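Local coordinates for protein CytC3 (Streptomyces sp., PDB 3GJB) that probably chlorinates an amino acid held on a carrier protein, as a non-haem iron(II) and 2-oxoglutarate-dependent halogenase of the phytanoyl-CoA dioxygenase family, at residues I26-I31 against M224-G229; R102-P107 against A257-P262; D116-A121 against T238-L243; A288-G293 against F312-I317. One frame throughout, in Å; residues are numbered along the deposited sequence.

Contact 1 (I26-I31 against M224-G229); sequences IGPVKI and MVLKPG
The amide N of I31 donates to the carbonyl O of G229 over 2.9 Å, with an N-H...O angle of 154° and the donor lying nearly along the C=O axis. This bond ties the end of the strand 26-30 to the loop 224-229, and the two run in almost the same direction. CB of I31 rests on the same oxygen at 3.3 Å, so the acceptor is met by a polar and an apolar group of one residue. G229 suits the turn because its positive phi (92°) would press a CB against the carbonyl before it. At the other end M224 reaches G27: its CG stands anti to the backbone N (chi1 -174°), and bends at the next two torsions hook the thioether round until CE lies 3.7 Å from G27 O. A side chain at G27 would point at that sulfur, which makes glycine the fitting residue. Next along, P28 follows a cis peptide bond and turns its ring toward the loop. Its CB meets CD2 of L226 at 3.5 Å, the rigid, puckered ring offering an apolar edge to the branched leucine end. Beyond the contact, K30 pairs with E33, I31 packs on helix 84-94, and strand 230-235 runs beside this edge strand, bonded to it through I26 with I233 and V29 with A231.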
loop_
_atom_site.group_PDB
_atom_site.type_symbol
_atom_site.label_atom_id
_atom_site.label_comp_id
_atom_site.label_asym_id
_atom_site.label_seq_id
_atom_site.Cartn_x
_atom_site.Cartn_y
_atom_site.Cartn_z
ATOM N N ILE A 26 -8.130 -7.391 7.857
ATOM C CA ILE A 26 -9.518 -7.608 7.496
ATOM C C ILE A 26 -9.527 -7.803 5.992
ATOM O O ILE A 26 -8.971 -6.993 5.249
ATOM C CB ILE A 26 -10.420 -6.383 7.877
ATOM C CG1 ILE A 26 -11.878 -6.662 7.532
ATOM C CG2 ILE A 26 -10.004 -5.155 7.117
ATOM C CD1 ILE A 26 -12.533 -7.629 8.462
ATOM N N GLY A 27 -10.141 -8.888 5.547
ATOM C CA GLY A 27 -10.213 -9.157 4.127
ATOM C C GLY A 27 -10.904 -10.484 3.927
ATOM O O GLY A 27 -11.012 -11.254 4.871
ATOM N N PRO A 28 -11.395 -10.777 2.715
ATOM C CA PRO A 28 -11.322 -9.905 1.534
ATOM C C PRO A 28 -12.354 -8.777 1.565
ATOM O O PRO A 28 -13.425 -8.925 2.151
ATOM C CB PRO A 28 -11.606 -10.859 0.371
ATOM C CG PRO A 28 -11.371 -12.242 0.944
ATOM C CD PRO A 28 -11.883 -12.112 2.344
ATOM N N VAL A 29 -12.027 -7.648 0.948
ATOM C CA VAL A 29 -12.963 -6.532 0.846
ATOM C C VAL A 29 -12.961 -6.197 -0.627
ATOM O O VAL A 29 -11.902 -6.129 -1.253
ATOM C CB VAL A 29 -12.536 -5.280 1.657
ATOM C CG1 VAL A 29 -12.600 -5.581 3.144
ATOM C CG2 VAL A 29 -11.147 -4.827 1.250
ATOM N N LYS A 30 -14.145 -6.016 -1.190
ATOM C CA LYS A 30 -14.254 -5.712 -2.604
ATOM C C LYS A 30 -13.960 -4.259 -2.922
ATOM O O LYS A 30 -14.553 -3.356 -2.337
ATOM C CB LYS A 30 -15.648 -6.070 -3.110
ATOM C CG LYS A 30 -15.926 -5.579 -4.513
ATOM C CD LYS A 30 -16.177 -6.722 -5.462
ATOM C CE LYS A 30 -17.394 -7.517 -5.037
ATOM N NZ LYS A 30 -18.594 -6.641 -4.930
ATOM N N ILE A 31 -13.038 -4.041 -3.852
ATOM C CA ILE A 31 -12.681 -2.695 -4.284
ATOM C C ILE A 31 -13.278 -2.527 -5.679
ATOM O O ILE A 31 -13.885 -1.510 -5.994
ATOM C CB ILE A 31 -11.146 -2.510 -4.386
ATOM C CG1 ILE A 31 -10.480 -2.849 -3.050
ATOM C CG2 ILE A 31 -10.823 -1.078 -4.806
ATOM C CD1 ILE A 31 -10.930 -1.993 -1.890
ATOM N N MET A 224 -4.862 -15.989 2.622
ATOM C CA MET A 224 -5.722 -14.883 2.218
ATOM C C MET A 224 -5.852 -14.884 0.690
ATOM O O MET A 224 -5.176 -14.113 0.002
ATOM C CB MET A 224 -5.133 -13.555 2.728
ATOM C CG MET A 224 -6.003 -12.321 2.493
ATOM S SD MET A 224 -7.728 -12.480 3.058
ATOM C CE MET A 224 -7.537 -12.452 4.871
ATOM N N VAL A 225 -6.710 -15.763 0.162
ATOM C CA VAL A 225 -6.903 -15.840 -1.284
ATOM C C VAL A 225 -7.827 -14.709 -1.720
ATOM O O VAL A 225 -8.812 -14.401 -1.048
ATOM C CB VAL A 225 -7.477 -17.218 -1.733
ATOM C CG1 VAL A 225 -6.668 -18.349 -1.106
ATOM C CG2 VAL A 225 -8.925 -17.333 -1.381
ATOM N N LEU A 226 -7.499 -14.085 -2.848
ATOM C CA LEU A 226 -8.268 -12.953 -3.335
ATOM C C LEU A 226 -8.562 -13.037 -4.815
ATOM O O LEU A 226 -7.744 -13.518 -5.594
ATOM C CB LEU A 226 -7.495 -11.656 -3.083
ATOM C CG LEU A 226 -7.117 -11.250 -1.662
ATOM C CD1 LEU A 226 -5.982 -10.232 -1.706
ATOM C CD2 LEU A 226 -8.327 -10.681 -0.951
ATOM N N LYS A 227 -9.736 -12.557 -5.204
ATOM C CA LYS A 227 -10.092 -12.533 -6.612
ATOM C C LYS A 227 -9.585 -11.198 -7.109
ATOM O O LYS A 227 -9.261 -10.324 -6.309
ATOM C CB LYS A 227 -11.605 -12.606 -6.793
ATOM C CG LYS A 227 -12.140 -14.018 -6.840
ATOM C CD LYS A 227 -12.868 -14.389 -5.576
ATOM C CE LYS A 227 -14.216 -13.702 -5.498
ATOM N NZ LYS A 227 -14.936 -14.111 -4.256
ATOM N N PRO A 228 -9.481 -11.023 -8.429
ATOM C CA PRO A 228 -8.997 -9.721 -8.890
ATOM C C PRO A 228 -9.961 -8.660 -8.368
ATOM O O PRO A 228 -11.173 -8.867 -8.376
ATOM C CB PRO A 228 -9.067 -9.844 -10.408
ATOM C CG PRO A 228 -8.887 -11.315 -10.647
ATOM C CD PRO A 228 -9.711 -11.942 -9.557
ATOM N N GLY A 229 -9.434 -7.539 -7.891
ATOM C CA GLY A 229 -10.313 -6.495 -7.404
ATOM C C GLY A 229 -10.612 -6.583 -5.924
ATOM O O GLY A 229 -11.197 -5.659 -5.343
#

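Contact 2 (R102-P107 against A257-P262); sequences RSEFFP and AARYVP. With AKG (2-oxoglutaric acid), chain E.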
loop_
_atom_site.group_PDB
_atom_site.type_symbol
_atom_site.label_atom_id
_atom_site.label_comp_id
_atom_site.label_asym_id
_atom_site.label_seq_id
_atom_site.Cartn_x
_atom_site.Cartn_y
_atom_site.Cartn_z
ATOM N N ARG A 102 2.730 5.912 0.059
ATOM C CA ARG A 102 3.420 4.958 -0.798
ATOM C C ARG A 102 2.551 3.854 -1.373
ATOM O O ARG A 102 1.535 3.452 -0.796
ATOM C CB ARG A 102 4.574 4.306 -0.034
ATOM C CG ARG A 102 5.345 3.280 -0.859
ATOM C CD ARG A 102 6.838 3.471 -0.718
ATOM N NE ARG A 102 7.372 2.728 0.407
ATOM C CZ ARG A 102 8.613 2.845 0.858
ATOM N NH1 ARG A 102 9.463 3.684 0.293
ATOM N NH2 ARG A 102 9.013 2.093 1.867
ATOM N N SER A 103 2.975 3.378 -2.535
ATOM C CA SER A 103 2.330 2.270 -3.207
ATOM C C SER A 103 3.479 1.500 -3.858
ATOM O O SER A 103 4.500 2.087 -4.234
ATOM C CB SER A 103 1.324 2.754 -4.253
ATOM O OG SER A 103 1.963 3.337 -5.368
ATOM N N GLU A 104 3.328 0.184 -3.945
ATOM C CA GLU A 104 4.347 -0.666 -4.538
ATOM C C GLU A 104 3.699 -1.934 -5.063
ATOM O O GLU A 104 2.607 -2.302 -4.633
ATOM C CB GLU A 104 5.421 -1.017 -3.501
ATOM C CG GLU A 104 4.890 -1.607 -2.199
ATOM C CD GLU A 104 5.960 -1.688 -1.109
ATOM O OE1 GLU A 104 6.892 -2.512 -1.237
ATOM O OE2 GLU A 104 5.871 -0.919 -0.122
ATOM N N PHE A 105 4.365 -2.588 -6.008
ATOM C CA PHE A 105 3.846 -3.821 -6.570
ATOM C C PHE A 105 4.462 -5.048 -5.905
ATOM O O PHE A 105 5.611 -5.032 -5.482
ATOM C CB PHE A 105 4.077 -3.854 -8.087
ATOM C CG PHE A 105 3.213 -2.882 -8.841
ATOM C CD1 PHE A 105 3.540 -1.529 -8.891
ATOM C CD2 PHE A 105 2.030 -3.308 -9.445
ATOM C CE1 PHE A 105 2.697 -0.607 -9.530
ATOM C CE2 PHE A 105 1.183 -2.399 -10.084
ATOM C CZ PHE A 105 1.521 -1.039 -10.125
ATOM N N PHE A 106 3.668 -6.104 -5.794
ATOM C CA PHE A 106 4.114 -7.353 -5.199
ATOM C C PHE A 106 3.822 -8.483 -6.158
ATOM O O PHE A 106 2.785 -9.128 -6.073
ATOM C CB PHE A 106 3.385 -7.616 -3.886
ATOM C CG PHE A 106 3.865 -6.770 -2.752
ATOM C CD1 PHE A 106 5.111 -6.997 -2.180
ATOM C CD2 PHE A 106 3.073 -5.746 -2.248
ATOM C CE1 PHE A 106 5.560 -6.213 -1.115
ATOM C CE2 PHE A 106 3.517 -4.960 -1.184
ATOM C CZ PHE A 106 4.755 -5.194 -0.621
ATOM N N PRO A 107 4.729 -8.727 -7.103
ATOM C CA PRO A 107 4.481 -9.815 -8.050
ATOM C C PRO A 107 4.997 -11.122 -7.471
ATOM O O PRO A 107 5.799 -11.121 -6.543
ATOM C CB PRO A 107 5.285 -9.390 -9.270
ATOM C CG PRO A 107 6.502 -8.786 -8.628
ATOM C CD PRO A 107 5.899 -7.930 -7.514
ATOM N N ALA A 257 -0.043 -2.690 -3.521
ATOM C CA ALA A 257 -0.242 -2.222 -2.159
ATOM C C ALA A 257 -0.132 -0.719 -2.043
ATOM O O ALA A 257 0.778 -0.106 -2.600
ATOM C CB ALA A 257 0.769 -2.875 -1.233
ATOM N N ALA A 258 -1.067 -0.135 -1.305
ATOM C CA ALA A 258 -1.076 1.299 -1.060
ATOM C C ALA A 258 -1.038 1.429 0.459
ATOM O O ALA A 258 -1.819 0.782 1.164
ATOM C CB ALA A 258 -2.341 1.925 -1.624
ATOM N N ARG A 259 -0.124 2.247 0.969
ATOM C CA ARG A 259 0.003 2.411 2.417
ATOM C C ARG A 259 -0.460 3.789 2.903
ATOM O O ARG A 259 -0.135 4.825 2.305
ATOM C CB ARG A 259 1.452 2.135 2.824
ATOM C CG ARG A 259 1.929 0.734 2.424
ATOM C CD ARG A 259 3.420 0.600 2.628
ATOM N NE ARG A 259 3.979 -0.633 2.078
ATOM C CZ ARG A 259 3.955 -1.817 2.683
ATOM N NH1 ARG A 259 3.391 -1.961 3.877
ATOM N NH2 ARG A 259 4.531 -2.856 2.097
ATOM N N TYR A 260 -1.223 3.785 3.995
ATOM C CA TYR A 260 -1.780 5.009 4.555
ATOM C C TYR A 260 -1.409 5.320 6.007
ATOM O O TYR A 260 -1.223 4.421 6.834
ATOM C CB TYR A 260 -3.309 4.975 4.462
ATOM C CG TYR A 260 -3.862 4.762 3.074
ATOM C CD1 TYR A 260 -3.811 3.506 2.461
ATOM C CD2 TYR A 260 -4.424 5.822 2.362
ATOM C CE1 TYR A 260 -4.305 3.316 1.165
ATOM C CE2 TYR A 260 -4.917 5.645 1.069
ATOM C CZ TYR A 260 -4.853 4.393 0.475
ATOM O OH TYR A 260 -5.316 4.233 -0.813
ATOM N N VAL A 261 -1.315 6.615 6.298
ATOM C CA VAL A 261 -1.029 7.106 7.641
ATOM C C VAL A 261 -1.850 8.370 7.885
ATOM O O VAL A 261 -2.088 9.162 6.965
ATOM C CB VAL A 261 0.462 7.485 7.844
ATOM C CG1 VAL A 261 1.323 6.237 7.892
ATOM C CG2 VAL A 261 0.917 8.436 6.741
ATOM N N PRO A 262 -2.330 8.557 9.122
ATOM C CA PRO A 262 -3.105 9.769 9.395
ATOM C C PRO A 262 -2.167 10.963 9.213
ATOM O O PRO A 262 -0.950 10.797 9.177
ATOM C CB PRO A 262 -3.564 9.573 10.844
ATOM C CG PRO A 262 -2.506 8.678 11.424
ATOM C CD PRO A 262 -2.277 7.686 10.304
HETATM C C1 AKG E . 11.977 0.168 2.417
HETATM O O1 AKG E . 11.446 0.804 1.527
HETATM O O2 AKG E . 13.309 0.025 2.413
HETATM C C2 AKG E . 11.149 -0.463 3.513
HETATM O O5 AKG E . 11.700 -1.103 4.394
HETATM C C3 AKG E . 9.634 -0.302 3.497
HETATM C C4 AKG E . 8.940 -1.019 4.669
HETATM C C5 AKG E . 7.422 -0.852 4.579
HETATM O O3 AKG E . 6.913 -0.220 3.673
HETATM O O4 AKG E . 6.633 -1.421 5.514
#
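Two arginines from neighbouring antiparallel strands, R102 and R259, converge on one carboxylate oxygen, OE2 of E104, with a molecule of 2-oxoglutarate (chain E) beside them. The stronger link is from R259 NE, 2.9 Å from E104 OE2 at 154°; NH2 of R259 adds a weak bond to the same atom, and R102 NE stands at a long 4.0 Å from it. NE comes in from above the carboxylate plane, whereas OE2 sits close to the guanidinium plane, the two planes being 66° apart. E104 gets there because its CG is placed between the backbone N and the carbonyl carbon (chi1 53°), with the chain extended beyond. The face of the R259 guanidinium lies under O3 of the ligand, 3.4 Å from NE, and R102 NH2 gives a weak bond of 2.8 Å to ligand O1. F106 turns its ring edge to the pair, with CZ 3.6 Å from R259 NH2 and CE2 3.4 Å from the small methyl CB of A257. Beneath, R259 N donates to R102 O over 2.7 Å, and E104 and A257 form a hydrogen-bonded pair. A leucine in place of R259 would probably leave the E104 carboxylate without its main buried counter-charge and free to turn. With two arginines round E104, the pocket probably stays positive despite D69 beside R102, consistent with an anionic guest such as this second 2-oxoglutarate.

Contact 3 (D116-A121 against T238-L243); sequences DWHQAA and TMHASL. With FE2 (Fe (II) ion), chain C; AKG (2-oxoglutaric acid), chain D; AKG (2-oxoglutaric acid), chain E.
The iron(II) centre of a double-stranded beta-helix (cupin) oxygenase fold is built here from two histidines on facing segments. NE2 of H118 and NE2 of H240 each bind the metal at 2.2 Å; O5 and O2 of 2-oxoglutarate (chain D), O2 modelled too close to H240 for its place to be sure, and two waters, with no chloride, complete six ligands. A chi1 of 59° in H118 and 68° in H240 directs each ring at the iron, and ND1 fixes it by donating to D116 O or T238 O respectively. Bonds from H118 N to H240 O and H240 N to H118 O, both 3.0 Å, hold the pair in register. S242 OG grips the cosubstrate's far carboxylate. CB of A241 lies over the W117 face, 3.7 Å from its six-membered-ring centroid, and M239 CG meets W117 CE3. Replacing W117 by an alanine would probably uncover the A241 methyl and leave a gap beside M239. H118-Q119-A120, with alanine where related hydroxylases carry a metal-binding carboxylate, typifies non-haem iron halogenases, which bind chloride there.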
loop_
_atom_site.group_PDB
_atom_site.type_symbol
_atom_site.label_atom_id
_atom_site.label_comp_id
_atom_site.label_asym_id
_atom_site.label_seq_id
_atom_site.Cartn_x
_atom_site.Cartn_y
_atom_site.Cartn_z
ATOM N N ASP A 116 8.420 -17.579 6.069
ATOM C CA ASP A 116 7.946 -18.051 7.362
ATOM C C ASP A 116 7.279 -16.865 8.063
ATOM O O ASP A 116 7.298 -15.753 7.537
ATOM C CB ASP A 116 9.129 -18.547 8.193
ATOM C CG ASP A 116 8.720 -19.549 9.249
ATOM O OD1 ASP A 116 7.574 -19.494 9.740
ATOM O OD2 ASP A 116 9.558 -20.395 9.603
ATOM N N TRP A 117 6.708 -17.104 9.244
ATOM C CA TRP A 117 6.032 -16.063 10.015
ATOM C C TRP A 117 6.943 -14.907 10.458
ATOM O O TRP A 117 7.973 -15.101 11.112
ATOM C CB TRP A 117 5.337 -16.677 11.242
ATOM C CG TRP A 117 4.248 -17.649 10.893
ATOM C CD1 TRP A 117 4.330 -19.013 10.893
ATOM C CD2 TRP A 117 2.941 -17.326 10.402
ATOM N NE1 TRP A 117 3.155 -19.560 10.422
ATOM C CE2 TRP A 117 2.287 -18.547 10.114
ATOM C CE3 TRP A 117 2.261 -16.119 10.171
ATOM C CZ2 TRP A 117 0.988 -18.600 9.608
ATOM C CZ3 TRP A 117 0.967 -16.172 9.666
ATOM C CH2 TRP A 117 0.345 -17.407 9.390
ATOM N N HIS A 118 6.541 -13.692 10.108
ATOM C CA HIS A 118 7.321 -12.512 10.456
ATOM C C HIS A 118 6.468 -11.261 10.336
ATOM O O HIS A 118 5.340 -11.301 9.843
ATOM C CB HIS A 118 8.491 -12.361 9.493
ATOM C CG HIS A 118 8.064 -12.222 8.064
ATOM N ND1 HIS A 118 7.547 -13.254 7.316
ATOM C CD2 HIS A 118 8.029 -11.131 7.257
ATOM C CE1 HIS A 118 7.221 -12.776 6.113
ATOM N NE2 HIS A 118 7.492 -11.492 6.025
ATOM N N GLN A 119 7.021 -10.145 10.788
ATOM C CA GLN A 119 6.336 -8.876 10.659
ATOM C C GLN A 119 7.328 -7.848 10.145
ATOM O O GLN A 119 8.436 -7.713 10.668
ATOM C CB GLN A 119 5.714 -8.450 11.980
ATOM C CG GLN A 119 6.475 -8.821 13.202
ATOM C CD GLN A 119 5.556 -8.909 14.396
ATOM O OE1 GLN A 119 6.000 -9.059 15.531
ATOM N NE2 GLN A 119 4.258 -8.823 14.144
ATOM N N ALA A 120 6.932 -7.149 9.088
ATOM C CA ALA A 120 7.785 -6.155 8.459
ATOM C C ALA A 120 7.828 -4.845 9.229
ATOM O O ALA A 120 6.892 -4.508 9.949
ATOM C CB ALA A 120 7.312 -5.904 7.035
ATOM N N ALA A 121 8.927 -4.115 9.068
ATOM C CA ALA A 121 9.106 -2.824 9.711
ATOM C C ALA A 121 9.155 -1.780 8.603
ATOM O O ALA A 121 9.507 -2.091 7.468
ATOM C CB ALA A 121 10.399 -2.806 10.508
ATOM N N THR A 238 1.718 -6.476 10.741
ATOM C CA THR A 238 0.945 -7.617 11.194
ATOM C C THR A 238 1.681 -8.907 10.859
ATOM O O THR A 238 2.331 -9.019 9.816
ATOM C CB THR A 238 -0.449 -7.645 10.545
ATOM O OG1 THR A 238 -1.157 -6.458 10.912
ATOM C CG2 THR A 238 -1.244 -8.860 11.017
ATOM N N MET A 239 1.585 -9.869 11.766
ATOM C CA MET A 239 2.212 -11.168 11.592
ATOM C C MET A 239 1.674 -11.835 10.326
ATOM O O MET A 239 0.468 -12.018 10.182
ATOM C CB MET A 239 1.893 -12.061 12.788
ATOM C CG MET A 239 2.465 -13.452 12.668
ATOM S SD MET A 239 3.974 -13.611 13.607
ATOM C CE MET A 239 5.002 -12.402 12.843
ATOM N N HIS A 240 2.562 -12.198 9.412
ATOM C CA HIS A 240 2.129 -12.849 8.191
ATOM C C HIS A 240 3.199 -13.786 7.671
ATOM O O HIS A 240 4.340 -13.768 8.131
ATOM C CB HIS A 240 1.803 -11.820 7.102
ATOM C CG HIS A 240 3.001 -11.081 6.602
ATOM N ND1 HIS A 240 3.613 -10.055 7.286
ATOM C CD2 HIS A 240 3.749 -11.279 5.491
ATOM C CE1 HIS A 240 4.690 -9.678 6.587
ATOM N NE2 HIS A 240 4.818 -10.391 5.487
ATOM N N ALA A 241 2.802 -14.611 6.707
ATOM C CA ALA A 241 3.698 -15.559 6.069
ATOM C C ALA A 241 3.223 -15.654 4.633
ATOM O O ALA A 241 2.307 -14.948 4.237
ATOM C CB ALA A 241 3.614 -16.917 6.754
ATOM N N SER A 242 3.852 -16.503 3.840
ATOM C CA SER A 242 3.423 -16.650 2.464
ATOM C C SER A 242 3.819 -18.013 1.947
ATOM O O SER A 242 4.833 -18.584 2.353
ATOM C CB SER A 242 4.028 -15.562 1.580
ATOM O OG SER A 242 5.434 -15.713 1.492
ATOM N N LEU A 243 2.989 -18.528 1.052
ATOM C CA LEU A 243 3.200 -19.825 0.454
ATOM C C LEU A 243 4.074 -19.690 -0.771
ATOM O O LEU A 243 4.214 -18.605 -1.328
ATOM C CB LEU A 243 1.856 -20.416 0.030
ATOM C CG LEU A 243 0.892 -20.778 1.153
ATOM C CD1 LEU A 243 -0.499 -20.991 0.579
ATOM C CD2 LEU A 243 1.404 -22.037 1.853
HETATM FE FE FE2 C . 6.720 -10.424 4.284
HETATM C C1 AKG D . 5.375 -9.621 2.798
HETATM O O1 AKG D . 4.998 -8.829 1.950
HETATM O O2 AKG D . 5.502 -9.210 4.066
HETATM C C2 AKG D . 5.692 -11.036 2.419
HETATM O O5 AKG D . 6.078 -11.855 3.262
HETATM C C3 AKG D . 5.530 -11.432 0.973
HETATM C C4 AKG D . 5.915 -12.881 0.769
HETATM C C5 AKG D . 5.741 -13.263 -0.668
HETATM O O3 AKG D . 5.329 -12.462 -1.486
HETATM O O4 AKG D . 6.049 -14.509 -1.037
HETATM C C1 AKG E . 11.977 0.168 2.417
HETATM O O1 AKG E . 11.446 0.804 1.527
HETATM O O2 AKG E . 13.309 0.025 2.413
HETATM C C2 AKG E . 11.149 -0.463 3.513
HETATM O O5 AKG E . 11.700 -1.103 4.394
HETATM C C3 AKG E . 9.634 -0.302 3.497
HETATM C C4 AKG E . 8.940 -1.019 4.669
HETATM C C5 AKG E . 7.422 -0.852 4.579
HETATM O O3 AKG E . 6.913 -0.220 3.673
HETATM O O4 AKG E . 6.633 -1.421 5.514
HETATM O O HOH W 1 4.291 -7.373 8.848
HETATM O O HOH W 2 7.312 -8.309 5.041
HETATM O O HOH W 3 8.652 -10.851 3.161
#

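Contact 4 (A288-G293 against F312-I317); sequences AVLTSG and FVPRQI
A chi1 of 174° swings CG1 of V289 away from its own amide N and over the ring of F312, whose chi1 holds the ring beneath it. CG1 lies 3.7 Å from the ring centroid and 24° off the normal, a CH-pi contact, and is nearest to F312 CG at 3.4 Å. The branched valine thus covers the flat ring with both methyls, CG2 reaching CE2. Next to it L290 sends CD2 to CG of P314, 3.6 Å away, the two side chains crossing at about a right angle. The backbones join more sparsely. R315 N donates to T291 O over 3.1 Å, almost straight at 176° but from above the carbonyl plane; G293 N probably bonds to R315 O, whose position is less sure. Water 4 links the carbonyls by donating to L290 O at 2.6 Å and to F312 O. G293, with a positive phi, takes a turn that glycine makes easily. The polar ends find partners outside the two segments: S292 OG bonds to R96 O, and R315 NE forms a salt bridge with D88. Strand 289-292 is an outermost strand of the main sheet, next to strand 98-108, while helices 75-82 and 84-94 pack on F312, T291 and I317.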
loop_
_atom_site.group_PDB
_atom_site.type_symbol
_atom_site.label_atom_id
_atom_site.label_comp_id
_atom_site.label_asym_id
_atom_site.label_seq_id
_atom_site.Cartn_x
_atom_site.Cartn_y
_atom_site.Cartn_z
ATOM N N ALA A 288 3.262 13.090 -0.377
ATOM C CA ALA A 288 2.250 12.188 0.142
ATOM C C ALA A 288 0.952 12.770 -0.416
ATOM O O ALA A 288 0.897 13.951 -0.764
ATOM C CB ALA A 288 2.237 12.208 1.667
ATOM N N VAL A 289 -0.087 11.954 -0.509
ATOM C CA VAL A 289 -1.347 12.427 -1.052
ATOM C C VAL A 289 -2.435 12.471 0.000
ATOM O O VAL A 289 -2.691 11.472 0.672
ATOM C CB VAL A 289 -1.804 11.526 -2.221
ATOM C CG1 VAL A 289 -3.199 11.928 -2.696
ATOM C CG2 VAL A 289 -0.805 11.628 -3.361
ATOM N N LEU A 290 -3.062 13.638 0.159
ATOM C CA LEU A 290 -4.148 13.775 1.122
ATOM C C LEU A 290 -5.364 13.144 0.458
ATOM O O LEU A 290 -5.996 13.725 -0.417
ATOM C CB LEU A 290 -4.434 15.243 1.454
ATOM C CG LEU A 290 -5.569 15.430 2.474
ATOM C CD1 LEU A 290 -5.182 14.816 3.804
ATOM C CD2 LEU A 290 -5.871 16.904 2.648
ATOM N N THR A 291 -5.676 11.939 0.900
ATOM C CA THR A 291 -6.764 11.149 0.363
ATOM C C THR A 291 -8.158 11.535 0.853
ATOM O O THR A 291 -9.167 11.290 0.180
ATOM C CB THR A 291 -6.458 9.684 0.665
ATOM O OG1 THR A 291 -5.780 9.111 -0.459
ATOM C CG2 THR A 291 -7.691 8.926 1.011
ATOM N N SER A 292 -8.214 12.141 2.030
ATOM C CA SER A 292 -9.484 12.565 2.595
ATOM C C SER A 292 -9.201 13.525 3.731
ATOM O O SER A 292 -8.060 13.640 4.176
ATOM C CB SER A 292 -10.253 11.360 3.121
ATOM O OG SER A 292 -9.467 10.648 4.056
ATOM N N GLY A 293 -10.244 14.209 4.190
ATOM C CA GLY A 293 -10.098 15.155 5.280
ATOM C C GLY A 293 -9.259 16.364 4.923
ATOM O O GLY A 293 -9.278 16.847 3.793
ATOM N N PHE A 312 -5.773 15.445 -7.015
ATOM C CA PHE A 312 -6.163 14.664 -5.847
ATOM C C PHE A 312 -7.069 15.513 -4.960
ATOM O O PHE A 312 -6.592 16.301 -4.136
ATOM C CB PHE A 312 -4.931 14.238 -5.044
ATOM C CG PHE A 312 -4.069 13.226 -5.737
ATOM C CD1 PHE A 312 -4.536 11.933 -5.961
ATOM C CD2 PHE A 312 -2.792 13.566 -6.170
ATOM C CE1 PHE A 312 -3.744 10.990 -6.606
ATOM C CE2 PHE A 312 -1.986 12.629 -6.820
ATOM C CZ PHE A 312 -2.463 11.339 -7.038
ATOM N N VAL A 313 -8.377 15.356 -5.131
ATOM C CA VAL A 313 -9.333 16.109 -4.337
ATOM C C VAL A 313 -9.727 15.279 -3.126
ATOM O O VAL A 313 -10.390 14.260 -3.257
ATOM C CB VAL A 313 -10.585 16.469 -5.179
ATOM C CG1 VAL A 313 -11.568 17.281 -4.353
ATOM C CG2 VAL A 313 -10.159 17.268 -6.398
ATOM N N PRO A 314 -9.319 15.711 -1.923
ATOM C CA PRO A 314 -9.633 14.988 -0.682
ATOM C C PRO A 314 -11.114 14.682 -0.516
ATOM O O PRO A 314 -11.958 15.558 -0.636
ATOM C CB PRO A 314 -9.112 15.921 0.410
ATOM C CG PRO A 314 -7.984 16.634 -0.264
ATOM C CD PRO A 314 -8.539 16.928 -1.639
ATOM N N ARG A 315 -11.420 13.419 -0.236
ATOM C CA ARG A 315 -12.800 12.988 -0.054
ATOM C C ARG A 315 -13.273 13.235 1.375
ATOM O O ARG A 315 -12.580 12.897 2.335
ATOM C CB ARG A 315 -12.949 11.507 -0.409
ATOM C CG ARG A 315 -14.213 10.861 0.138
ATOM C CD ARG A 315 -14.284 9.388 -0.228
ATOM N NE ARG A 315 -15.476 8.745 0.316
ATOM C CZ ARG A 315 -16.654 8.716 -0.298
ATOM N NH1 ARG A 315 -16.803 9.294 -1.482
ATOM N NH2 ARG A 315 -17.685 8.108 0.273
ATOM N N GLN A 316 -14.455 13.827 1.508
ATOM C CA GLN A 316 -15.022 14.120 2.819
ATOM C C GLN A 316 -15.951 13.003 3.280
ATOM O O GLN A 316 -17.174 13.132 3.215
ATOM C CB GLN A 316 -15.774 15.452 2.792
ATOM C CG GLN A 316 -14.909 16.647 2.428
ATOM C CD GLN A 316 -13.528 16.578 3.052
ATOM O OE1 GLN A 316 -12.526 16.882 2.406
ATOM N NE2 GLN A 316 -13.471 16.178 4.318
ATOM N N ILE A 317 -15.363 11.905 3.745
ATOM C CA ILE A 317 -16.137 10.763 4.217
ATOM C C ILE A 317 -17.354 11.214 5.018
ATOM O O ILE A 317 -17.859 10.476 5.865
ATOM C CB ILE A 317 -15.281 9.822 5.086
ATOM C CG1 ILE A 317 -14.025 9.392 4.327
ATOM C CG2 ILE A 317 -16.093 8.609 5.514
ATOM C CD1 ILE A 317 -12.898 8.929 5.225
HETATM O O HOH W 4 -5.367 15.775 -1.844
#

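How the contacts relate
Contacts 1, 2 and 4 reach the same antiparallel sheet: contacts 1 and 4 involve its outermost strands, their centres about 23 Å apart, and contact 2 lies near the centre of the chain. Contact 4 touches contact 2 where Y260 CE2 comes 3.9 Å from T291 OG1. Contact 3 carries the iron, and along the chain it is nested within the loop closed by contact 2. The centres of these two lie about 16 Å apart, yet both touch the 2-oxoglutarate of chain E, which bridges the arginine pocket and the metal segment. Contact 1 stays outside the site, the M224 side chain about 12 Å from iron. Contact 4 is farthest, centred about 30 Å from contact 3.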